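Local coordinates for Non-structural polyprotein (Sindbis virus, PDB 4GUA) that probably cleaves the alphavirus non-structural precursor as the nsP2 cysteine protease, here still joined to the macro and zinc-binding domains of nsP3, at residues V561-D566 with E583-K588; N149-H154 with N594-P599; F320-L325 with H657-V662. All blocks are in the same frame, centred on the assembly; numbering follows the deposited sequence.

Along the chain the segments come as 149-154, 320-325, 561-566, 583-588, 594-599 and 657-662. Contact 1 is local, joining two helices of the nsP3 zinc-binding region, whereas contacts 2 and 3 tie that region back to nsP2, and their segments alternate in sequence. Their centres lie about 12 Å apart, joined by the two-stranded antiparallel sheet of 151-152 and 662-663. The centre of contact 1 is about 15 Å from that of contact 2, with Val561 packed on Ser596 and Ser597, and about 21 Å from that of contact 3, reached through Asp566 and His657. Distant parts of the uncleaved precursor thus form one continuous body.

Contact 1 of 3, residues V561-D566 with E583-K588; sequences VLFPND and EAIREK
Leu562, the last residue of helix 550-562, and Phe563 just after it pack against Ile585, Arg586 and Lys588 of the short helix 583-588. This is a helix-end packing inside the zinc-binding region of nsP3, and the backbones come nearest at Leu562 and Arg586, whose CA atoms are 7.4 Å apart.

The apolar part centres on Ile585. Its CG2 branch stands anti to the backbone N and reaches Phe563 CE1 at 3.7 Å, coming in at a slant to the ring. The same methyl receives Leu562 CD1 at 4.3 Å, so one branch of Ile585 serves two neighbours. Phe563 has already left helical backbone geometry; its CG is anti to the carbonyl carbon (chi1 -60°), and both Leu562 and Phe563 direct their CB atoms toward helix 583-588.

Two long charged side chains contribute only their carbon portions. Lys588 CG lies 3.9 Å from Phe563 CZ, at the ring edge and near the ring plane, and the two side chains cross at about a right angle. On the Leu562 side, Arg586 CG comes to 4.2 Å from Leu562 CD1. The guanidinium has other business: its NE forms a salt bridge with Glu558, one turn earlier on helix 550-562.

Helix 566-577 covers the pair as well, since Gln572 touches both Phe563 and Ile585. Asn565 sits at the N-cap of that helix, and its OD1 accepts a hydrogen bond from the backbone N of Glu568.

No hydrogen bond joins the two segments. What holds them is dispersion and the burial of Phe563 and Ile585, with the methylenes of Lys588 and Arg586 along the border; a directional bond between the two helices is added by the Arg586 to Glu558 salt bridge.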
# COMPACT_ATOMS: atom_id res chain seq x y z
N VAL A 561 -5.72 14.52 -8.23
CA VAL A 561 -4.43 15.20 -8.21
C VAL A 561 -4.63 16.71 -8.25
O VAL A 561 -3.94 17.44 -7.54
CB VAL A 561 -3.54 14.74 -9.39
CG1 VAL A 561 -2.32 15.61 -9.54
CG2 VAL A 561 -3.14 13.29 -9.20
N LEU A 562 -5.58 17.17 -9.06
CA LEU A 562 -5.85 18.60 -9.24
C LEU A 562 -6.55 19.23 -8.03
O LEU A 562 -6.45 20.43 -7.79
CB LEU A 562 -6.72 18.82 -10.47
CG LEU A 562 -6.14 18.35 -11.80
CD1 LEU A 562 -7.23 18.33 -12.87
CD2 LEU A 562 -4.97 19.22 -12.22
N PHE A 563 -7.30 18.41 -7.31
CA PHE A 563 -8.06 18.87 -6.16
C PHE A 563 -7.81 17.93 -4.99
O PHE A 563 -8.60 17.03 -4.72
CB PHE A 563 -9.55 18.91 -6.51
CG PHE A 563 -9.88 19.83 -7.66
CD1 PHE A 563 -9.73 19.40 -8.97
CD2 PHE A 563 -10.34 21.11 -7.43
CE1 PHE A 563 -10.02 20.23 -10.02
CE2 PHE A 563 -10.64 21.95 -8.49
CZ PHE A 563 -10.48 21.51 -9.79
N PRO A 564 -6.68 18.13 -4.30
CA PRO A 564 -6.23 17.28 -3.19
C PRO A 564 -7.27 17.14 -2.08
O PRO A 564 -7.26 16.14 -1.36
CB PRO A 564 -4.99 18.00 -2.68
CG PRO A 564 -4.47 18.72 -3.87
CD PRO A 564 -5.67 19.15 -4.65
N ASN A 565 -8.14 18.14 -1.92
CA ASN A 565 -9.22 18.04 -0.95
C ASN A 565 -10.27 17.04 -1.42
O ASN A 565 -10.82 17.18 -2.52
CB ASN A 565 -9.84 19.41 -0.72
CG ASN A 565 -10.99 19.36 0.26
OD1 ASN A 565 -12.16 19.27 -0.12
ND2 ASN A 565 -10.67 19.39 1.55
N ASP A 566 -10.57 16.04 -0.60
CA ASP A 566 -11.46 14.96 -1.02
C ASP A 566 -12.80 15.49 -1.51
O ASP A 566 -13.33 15.01 -2.52
CB ASP A 566 -11.67 13.94 0.11
CG ASP A 566 -10.43 13.09 0.37
OD1 ASP A 566 -9.68 12.82 -0.59
OD2 ASP A 566 -10.21 12.68 1.53
N GLU A 583 -10.32 18.73 -20.05
CA GLU A 583 -9.63 19.98 -20.34
C GLU A 583 -10.23 21.13 -19.54
O GLU A 583 -9.50 21.98 -19.03
CB GLU A 583 -9.74 20.34 -21.82
CG GLU A 583 -11.14 20.18 -22.41
CD GLU A 583 -11.43 21.20 -23.51
OE1 GLU A 583 -10.54 21.47 -24.35
OE2 GLU A 583 -12.56 21.75 -23.53
N ALA A 584 -11.56 21.16 -19.43
CA ALA A 584 -12.24 22.24 -18.73
C ALA A 584 -11.88 22.24 -17.25
O ALA A 584 -11.64 23.29 -16.66
CB ALA A 584 -13.74 22.11 -18.90
N ILE A 585 -11.86 21.05 -16.65
CA ILE A 585 -11.52 20.90 -15.24
C ILE A 585 -10.06 21.25 -15.00
O ILE A 585 -9.69 21.76 -13.94
CB ILE A 585 -11.81 19.48 -14.74
CG1 ILE A 585 -13.29 19.16 -14.92
CG2 ILE A 585 -11.40 19.34 -13.28
CD1 ILE A 585 -13.90 18.36 -13.79
N ARG A 586 -9.21 20.98 -15.99
CA ARG A 586 -7.80 21.29 -15.87
C ARG A 586 -7.62 22.81 -15.88
O ARG A 586 -6.74 23.34 -15.21
CB ARG A 586 -7.01 20.65 -17.01
CG ARG A 586 -7.03 19.13 -17.00
CD ARG A 586 -6.22 18.57 -18.15
NE ARG A 586 -6.27 17.11 -18.19
CZ ARG A 586 -6.68 16.38 -19.23
NH1 ARG A 586 -7.08 16.95 -20.36
NH2 ARG A 586 -6.70 15.06 -19.14
N GLU A 587 -8.45 23.50 -16.67
CA GLU A 587 -8.51 24.97 -16.62
C GLU A 587 -9.03 25.47 -15.28
O GLU A 587 -8.53 26.45 -14.74
CB GLU A 587 -9.38 25.51 -17.76
CG GLU A 587 -8.67 26.54 -18.63
CD GLU A 587 -8.43 26.04 -20.04
OE1 GLU A 587 -7.33 25.51 -20.31
OE2 GLU A 587 -9.34 26.17 -20.89
N LYS A 588 -10.02 24.78 -14.73
CA LYS A 588 -10.56 25.11 -13.41
C LYS A 588 -9.46 25.04 -12.34
O LYS A 588 -9.58 25.65 -11.28
CB LYS A 588 -11.75 24.17 -13.09
CG LYS A 588 -12.39 24.30 -11.69
CD LYS A 588 -12.58 25.72 -11.16
CE LYS A 588 -13.51 25.73 -9.95
NZ LYS A 588 -13.02 26.60 -8.84

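Contact 2 of 3, residues N149-H154 with N594-P599; sequences NRNLPH and NPSSSP. With SO4 (sulfate ion), chain F.
Asn151 fits its carboxamide among Ser596, Ser597 and Ser598, next to a single beta bridge that pairs Arg150 with Ser597 and joins the nsP2 protease part to a loop of the nsP3 zinc-binding region. Both ends of the amide are used. Ser596 OG donates to Asn151 OD1 at 2.9 Å, making an angle of 154° at the oxygen and tilted somewhat from the carbonyl plane. Asn151 ND2 in turn gives a nearly straight bond (170°) to Ser598 OG at 3.0 Å, and that hydroxyl lies practically in the amide plane. With two serines of the same loop gripping it, one at each end of the amide, the flat group has its rotation fixed.

The backbone adds less. Asn151 N reaches Ser597 O in a weak bond of 3.4 Å, and Asn149 O receives a CA-H contact from Ser596 CA at 3.2 Å.

In the next shell, Phe661 packs on Asn151, and Leu152 pairs through its backbone with Val662, forming the small antiparallel sheet. Ser597 turns its CB away from Asn151 and bonds through OG to Tyr543, while Arg150, pointing away from the loop, is held by Glu278 and the carbonyl of Ala273. In Asn149, CG takes the position between backbone N and carbonyl carbon (chi1 67°), and ND2, also bonded to Asp67 OD1, meets a sulfate, probably from the crystallisation liquor, by donating to its O4 at 2.8 Å.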
# COMPACT_ATOMS: atom_id res chain seq x y z
N ASN A 149 4.82 8.91 -14.49
CA ASN A 149 3.38 8.89 -14.26
C ASN A 149 2.98 8.32 -12.91
O ASN A 149 1.79 8.24 -12.60
CB ASN A 149 2.69 8.09 -15.35
CG ASN A 149 3.04 6.62 -15.29
OD1 ASN A 149 4.21 6.25 -15.19
ND2 ASN A 149 2.02 5.77 -15.32
N ARG A 150 3.96 7.94 -12.09
CA ARG A 150 3.69 7.24 -10.84
C ARG A 150 3.83 8.13 -9.61
O ARG A 150 4.81 8.86 -9.46
CB ARG A 150 4.65 6.05 -10.70
CG ARG A 150 4.57 5.32 -9.36
CD ARG A 150 5.17 3.91 -9.47
NE ARG A 150 5.22 3.22 -8.18
CZ ARG A 150 4.19 2.59 -7.62
NH1 ARG A 150 3.01 2.56 -8.22
NH2 ARG A 150 4.34 2.00 -6.45
N ASN A 151 2.84 8.07 -8.73
CA ASN A 151 3.00 8.66 -7.41
C ASN A 151 3.69 7.64 -6.53
O ASN A 151 3.14 6.57 -6.26
CB ASN A 151 1.65 9.07 -6.81
CG ASN A 151 1.16 10.41 -7.33
OD1 ASN A 151 1.90 11.15 -8.00
ND2 ASN A 151 -0.09 10.74 -7.02
N LEU A 152 4.88 7.97 -6.07
CA LEU A 152 5.69 7.04 -5.30
C LEU A 152 5.15 6.93 -3.89
O LEU A 152 4.83 7.93 -3.27
CB LEU A 152 7.14 7.51 -5.28
CG LEU A 152 7.76 7.66 -6.68
CD1 LEU A 152 9.10 8.36 -6.60
CD2 LEU A 152 7.90 6.31 -7.35
N PRO A 153 5.03 5.69 -3.38
CA PRO A 153 4.48 5.50 -2.04
C PRO A 153 5.39 6.07 -0.95
O PRO A 153 4.92 6.35 0.16
CB PRO A 153 4.39 3.98 -1.91
CG PRO A 153 5.40 3.44 -2.87
CD PRO A 153 5.48 4.43 -3.99
N HIS A 154 6.67 6.24 -1.26
CA HIS A 154 7.63 6.74 -0.28
C HIS A 154 8.83 7.38 -0.97
O HIS A 154 9.05 7.20 -2.16
CB HIS A 154 8.09 5.61 0.65
CG HIS A 154 8.87 4.53 -0.04
ND1 HIS A 154 10.16 4.71 -0.47
CD2 HIS A 154 8.54 3.26 -0.38
CE1 HIS A 154 10.60 3.60 -1.04
NE2 HIS A 154 9.63 2.70 -1.00
N ASN A 594 0.29 17.63 -12.70
CA ASN A 594 1.26 16.58 -12.47
C ASN A 594 0.98 15.44 -13.44
O ASN A 594 -0.16 15.02 -13.60
CB ASN A 594 1.22 16.10 -11.02
CG ASN A 594 1.96 17.03 -10.07
OD1 ASN A 594 3.13 17.37 -10.30
ND2 ASN A 594 1.28 17.48 -9.02
N PRO A 595 2.03 14.92 -14.09
CA PRO A 595 1.86 13.77 -14.98
C PRO A 595 1.44 12.51 -14.23
O PRO A 595 0.99 11.54 -14.86
CB PRO A 595 3.26 13.58 -15.59
CG PRO A 595 3.98 14.84 -15.34
CD PRO A 595 3.41 15.44 -14.10
N SER A 596 1.58 12.53 -12.91
CA SER A 596 1.34 11.35 -12.08
C SER A 596 0.07 11.48 -11.25
O SER A 596 -0.40 12.58 -10.98
CB SER A 596 2.52 11.09 -11.15
OG SER A 596 2.89 12.27 -10.45
N SER A 597 -0.52 10.34 -10.91
CA SER A 597 -1.66 10.30 -10.01
C SER A 597 -1.56 9.04 -9.15
O SER A 597 -0.54 8.36 -9.15
CB SER A 597 -2.97 10.32 -10.79
OG SER A 597 -3.08 9.21 -11.67
N SER A 598 -2.62 8.76 -8.40
CA SER A 598 -2.70 7.56 -7.58
C SER A 598 -3.90 6.72 -8.01
O SER A 598 -4.92 7.25 -8.45
CB SER A 598 -2.85 7.93 -6.10
OG SER A 598 -1.72 8.65 -5.65
N PRO A 599 -3.78 5.39 -7.88
CA PRO A 599 -4.87 4.49 -8.27
C PRO A 599 -6.16 4.75 -7.48
O PRO A 599 -6.11 4.80 -6.25
CB PRO A 599 -4.31 3.10 -7.93
CG PRO A 599 -3.21 3.34 -6.97
CD PRO A 599 -2.62 4.65 -7.36
S SO4 F . -1.18 7.54 -15.37
O1 SO4 F . -1.59 8.84 -14.84
O2 SO4 F . -2.36 6.76 -15.74
O3 SO4 F . -0.35 7.75 -16.56
O4 SO4 F . -0.43 6.82 -14.35

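Contact 3 of 3, residues F320-L325 with H657-V662; sequences FTPHHL and HTPAFV
The N-terminal end of helix 323-333, which follows the methyltransferase-like sheet of nsP2 and runs toward the nsP2/nsP3 junction, meets the loop before strand 662-663 of the zinc-binding region through His323 and Pro659. Their CA atoms are 4.8 Å apart, and Pro322 occupies the N-cap position.

The polar link is one bond. His323 NE2 donates to His657 O at 2.7 Å, straight at the hydrogen (178°), with the oxygen lying in the imidazole plane at the ring edge. Seen from the acceptor, NE2 stands well above the carbonyl plane. The other ring nitrogen is engaged too: His323 ND1 and Thr321 OG1 share a hydrogen bond of 2.8 Å. With a partner at each nitrogen, the ring is pinned in its own plane, its CG set anti to the carbonyl carbon (chi1 -64°).

That fixed plane offers a face to Pro659. CG of the proline sits 3.8 Å from the imidazole centroid, offset toward the rim, and makes a CH-pi contact; its nearest ring atoms are NE2 and CE1. Pro659 CG also touches Pro322 CD at 4.1 Å, so the proline lies against both the first helical residue and the one before it.

Around this, Asn326 takes the carbonyl of Ala660, one residue further along the loop, and His657 directs ND1 to Asp566 of the zinc-binding region.

Chemically, His323 is a two-sided connector: ND1 serves its own chain neighbour, and NE2, which must carry its hydrogen, serves the distant loop. Separately, the start of the helix would tend to disfavour a positive charge on the ring. Hydrogen bonding and CH-pi packing together hold the imidazole between the two segments.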
# COMPACT_ATOMS: atom_id res chain seq x y z
N PHE A 320 -5.98 -4.08 3.74
CA PHE A 320 -4.73 -3.40 4.03
C PHE A 320 -4.56 -2.16 3.15
O PHE A 320 -4.83 -2.21 1.96
CB PHE A 320 -3.54 -4.34 3.82
CG PHE A 320 -2.20 -3.67 3.90
CD1 PHE A 320 -1.54 -3.55 5.12
CD2 PHE A 320 -1.60 -3.14 2.77
CE1 PHE A 320 -0.31 -2.92 5.21
CE2 PHE A 320 -0.37 -2.51 2.85
CZ PHE A 320 0.28 -2.40 4.08
N THR A 321 -4.13 -1.06 3.76
CA THR A 321 -3.81 0.14 3.00
C THR A 321 -2.45 0.66 3.44
O THR A 321 -2.12 0.58 4.62
CB THR A 321 -4.90 1.22 3.19
OG1 THR A 321 -4.95 1.64 4.57
CG2 THR A 321 -6.27 0.66 2.80
N PRO A 322 -1.64 1.17 2.49
CA PRO A 322 -0.27 1.51 2.87
C PRO A 322 -0.08 2.92 3.43
O PRO A 322 0.97 3.52 3.18
CB PRO A 322 0.46 1.43 1.53
CG PRO A 322 -0.58 1.91 0.55
CD PRO A 322 -1.90 1.38 1.06
N HIS A 323 -1.00 3.41 4.24
CA HIS A 323 -0.89 4.77 4.75
C HIS A 323 0.24 4.78 5.76
O HIS A 323 1.20 5.55 5.65
CB HIS A 323 -2.19 5.21 5.39
CG HIS A 323 -3.33 5.29 4.42
ND1 HIS A 323 -4.04 4.18 4.01
CD2 HIS A 323 -3.90 6.35 3.80
CE1 HIS A 323 -4.98 4.55 3.16
NE2 HIS A 323 -4.92 5.86 3.02
N HIS A 324 0.11 3.90 6.74
CA HIS A 324 1.09 3.77 7.80
C HIS A 324 2.46 3.43 7.25
O HIS A 324 3.42 4.15 7.49
CB HIS A 324 0.67 2.66 8.75
CG HIS A 324 1.73 2.28 9.73
ND1 HIS A 324 2.12 0.98 9.93
CD2 HIS A 324 2.49 3.04 10.56
CE1 HIS A 324 3.07 0.95 10.85
NE2 HIS A 324 3.32 2.18 11.24
N LEU A 325 2.55 2.34 6.51
CA LEU A 325 3.83 1.86 6.02
C LEU A 325 4.51 2.91 5.15
O LEU A 325 5.71 3.14 5.28
CB LEU A 325 3.65 0.56 5.25
CG LEU A 325 4.92 -0.22 4.96
CD1 LEU A 325 5.71 -0.48 6.24
CD2 LEU A 325 4.59 -1.52 4.26
N HIS A 657 -8.64 8.21 3.02
CA HIS A 657 -7.71 9.15 2.39
C HIS A 657 -6.82 8.49 1.35
O HIS A 657 -6.52 7.30 1.43
CB HIS A 657 -6.81 9.81 3.43
CG HIS A 657 -7.53 10.77 4.32
ND1 HIS A 657 -8.49 11.65 3.86
CD2 HIS A 657 -7.42 11.00 5.65
CE1 HIS A 657 -8.94 12.37 4.86
NE2 HIS A 657 -8.32 12.00 5.96
N THR A 658 -6.40 9.27 0.36
CA THR A 658 -5.37 8.83 -0.56
C THR A 658 -4.09 8.64 0.23
O THR A 658 -3.64 9.55 0.93
CB THR A 658 -5.12 9.88 -1.66
OG1 THR A 658 -6.33 10.15 -2.38
CG2 THR A 658 -4.05 9.41 -2.62
N PRO A 659 -3.48 7.45 0.15
CA PRO A 659 -2.21 7.30 0.87
C PRO A 659 -1.23 8.39 0.46
O PRO A 659 -1.18 8.75 -0.71
CB PRO A 659 -1.73 5.92 0.43
CG PRO A 659 -2.99 5.17 0.11
CD PRO A 659 -3.93 6.19 -0.47
N ALA A 660 -0.46 8.91 1.41
CA ALA A 660 0.49 9.97 1.10
C ALA A 660 1.49 9.48 0.07
O ALA A 660 1.74 8.27 -0.04
CB ALA A 660 1.21 10.43 2.36
N PHE A 661 2.04 10.40 -0.72
CA PHE A 661 2.95 10.01 -1.79
C PHE A 661 3.94 11.10 -2.13
O PHE A 661 3.75 12.25 -1.76
CB PHE A 661 2.16 9.68 -3.05
CG PHE A 661 1.37 10.84 -3.58
CD1 PHE A 661 1.97 11.77 -4.42
CD2 PHE A 661 0.04 11.01 -3.24
CE1 PHE A 661 1.26 12.84 -4.90
CE2 PHE A 661 -0.67 12.08 -3.72
CZ PHE A 661 -0.06 13.00 -4.55
N VAL A 662 4.96 10.72 -2.88
CA VAL A 662 5.94 11.64 -3.45
C VAL A 662 5.81 11.60 -4.97
O VAL A 662 6.01 10.55 -5.58
CB VAL A 662 7.38 11.22 -3.07
CG1 VAL A 662 8.39 12.26 -3.52
CG2 VAL A 662 7.48 10.99 -1.58